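Insect group II chitinase (Ostrinia furnacalis, PDB 5Y2A) hydrolyses chitin as a family 18 glycoside hydrolase and probably takes part in the breakdown of chitin in insects. Local coordinates at residues F281-F284 with Y285-C288. Numbering follows the deposited sequence.
Sequences FLSF and YEIC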
loop_
_atom_site.group_PDB
_atom_site.type_symbol
_atom_site.label_atom_id
_atom_site.label_comp_id
_atom_site.label_asym_id
_atom_site.label_seq_id
_atom_site.Cartn_x
_atom_site.Cartn_y
_atom_site.Cartn_z
ATOM N N PHE A 281 8.294 2.775 5.960
ATOM C CA PHE A 281 9.089 1.563 6.067
ATOM C C PHE A 281 10.455 1.828 5.447
ATOM O O PHE A 281 10.544 2.450 4.385
ATOM C CB PHE A 281 8.352 0.410 5.351
ATOM C CG PHE A 281 9.087 -0.894 5.341
ATOM C CD1 PHE A 281 10.048 -1.166 4.376
ATOM C CD2 PHE A 281 8.773 -1.879 6.265
ATOM C CE1 PHE A 281 10.710 -2.379 4.358
ATOM C CE2 PHE A 281 9.433 -3.099 6.250
ATOM C CZ PHE A 281 10.400 -3.347 5.295
ATOM N N LEU A 282 11.518 1.387 6.122
ATOM C CA LEU A 282 12.870 1.440 5.567
ATOM C C LEU A 282 13.616 0.187 5.995
ATOM O O LEU A 282 13.575 -0.182 7.173
ATOM C CB LEU A 282 13.642 2.685 6.042
ATOM C CG LEU A 282 13.174 4.075 5.586
ATOM C CD1 LEU A 282 13.933 5.172 6.336
ATOM C CD2 LEU A 282 13.349 4.242 4.076
ATOM N N SER A 283 14.287 -0.464 5.046
ATOM C CA SER A 283 15.135 -1.596 5.393
ATOM C C SER A 283 16.318 -1.121 6.226
ATOM O O SER A 283 16.672 0.062 6.230
ATOM C CB SER A 283 15.648 -2.297 4.132
ATOM O OG SER A 283 16.603 -1.482 3.459
ATOM N N PHE A 284 16.939 -2.063 6.934
ATOM C CA PHE A 284 18.130 -1.711 7.697
ATOM C C PHE A 284 19.204 -1.119 6.793
ATOM O O PHE A 284 19.867 -0.148 7.170
ATOM C CB PHE A 284 18.679 -2.925 8.451
ATOM C CG PHE A 284 19.877 -2.597 9.317
ATOM C CD1 PHE A 284 19.772 -1.670 10.349
ATOM C CD2 PHE A 284 21.107 -3.191 9.078
ATOM C CE1 PHE A 284 20.868 -1.357 11.138
ATOM C CE2 PHE A 284 22.212 -2.880 9.869
ATOM C CZ PHE A 284 22.090 -1.961 10.898
ATOM N N TYR A 285 19.378 -1.673 5.585
ATOM C CA TYR A 285 20.423 -1.148 4.710
ATOM C C TYR A 285 20.069 0.239 4.179
ATOM O O TYR A 285 20.966 1.066 3.976
ATOM C CB TYR A 285 20.730 -2.127 3.567
ATOM C CG TYR A 285 19.606 -2.454 2.599
ATOM C CD1 TYR A 285 19.304 -1.606 1.535
ATOM C CD2 TYR A 285 18.888 -3.638 2.717
ATOM C CE1 TYR A 285 18.285 -1.916 0.633
ATOM C CE2 TYR A 285 17.871 -3.958 1.819
ATOM C CZ TYR A 285 17.582 -3.091 0.777
ATOM O OH TYR A 285 16.577 -3.405 -0.118
ATOM N N GLU A 286 18.779 0.527 3.966
ATOM C CA GLU A 286 18.393 1.890 3.602
ATOM C C GLU A 286 18.672 2.861 4.747
ATOM O O GLU A 286 19.017 4.026 4.519
ATOM C CB GLU A 286 16.914 1.929 3.203
ATOM C CG GLU A 286 16.633 1.261 1.858
ATOM C CD GLU A 286 15.146 1.099 1.559
ATOM O OE1 GLU A 286 14.359 0.797 2.485
ATOM O OE2 GLU A 286 14.765 1.257 0.380
ATOM N N ILE A 287 18.519 2.402 5.985
ATOM C CA ILE A 287 18.855 3.244 7.128
ATOM C C ILE A 287 20.360 3.476 7.192
ATOM O O ILE A 287 20.821 4.579 7.513
ATOM C CB ILE A 287 18.311 2.607 8.417
ATOM C CG1 ILE A 287 16.781 2.566 8.382
ATOM C CG2 ILE A 287 18.808 3.350 9.650
ATOM C CD1 ILE A 287 16.196 1.682 9.448
ATOM N N CYS A 288 21.149 2.442 6.891
ATOM C CA CYS A 288 22.602 2.589 6.863
ATOM C C CYS A 288 23.022 3.644 5.850
ATOM O O CYS A 288 23.860 4.505 6.142
ATOM C CB CYS A 288 23.259 1.248 6.532
ATOM S SG CYS A 288 23.376 0.129 7.931
#
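The ring of Tyr285 lies across the Ser283 side chain, with OG 3.0 Å above the ring plane and over its centre. CB of Ser283 meets the same face in a CH-pi contact, 3.9 Å from the Tyr285 ring centroid. Tyr285 CG stands between its own backbone N and carbonyl carbon (chi1 62°), which folds the ring back over the N-cap residue, where it also meets the ring of Tyr354. Beneath it, Ser283 OG accepts a hydrogen bond from Glu286 N at 3.0 Å. In return, the Glu286 chain, extended beyond CG, reaches alongside the Ser283 side chain to its backbone N; Ser283 N meets OE1 on its anti side, a little out of the carboxylate plane, at 2.9 Å and nearly straight at 163°, and a weak hydrogen bond from Ser283 OG reaches the same oxygen. The two reciprocal bonds form a capping box where strand 281-283 turns directly into helix 284-292, probably within the alpha+beta insertion that follows the seventh barrel strand in related family 18 chitinases. Thr276 OG1 and Glu275 N bond the buried carboxylate as well, tying the box to the loop before the strand. An alanine in place of Tyr285 removes the ring that covers Ser283 OG and CB, which would probably leave a gap over the capping box and Tyr354 without its aromatic neighbour. Around the first turn, Ser283 O receives Ile287 N, while CB of Leu282 packs on Ile287 CG1 at 3.9 Å; both side chains also touch Val317. One residue along, Phe284 O accepts from Cys288 N at 2.9 Å. The Phe284 ring swings out with CG anti to the backbone N (chi1 -177°), and Cys288 SG lies over one face in a sulfur-aromatic contact, 4.0 Å from the centroid. That sulfur is disulfide-bonded to Cys355, which the Phe284 side chain also touches.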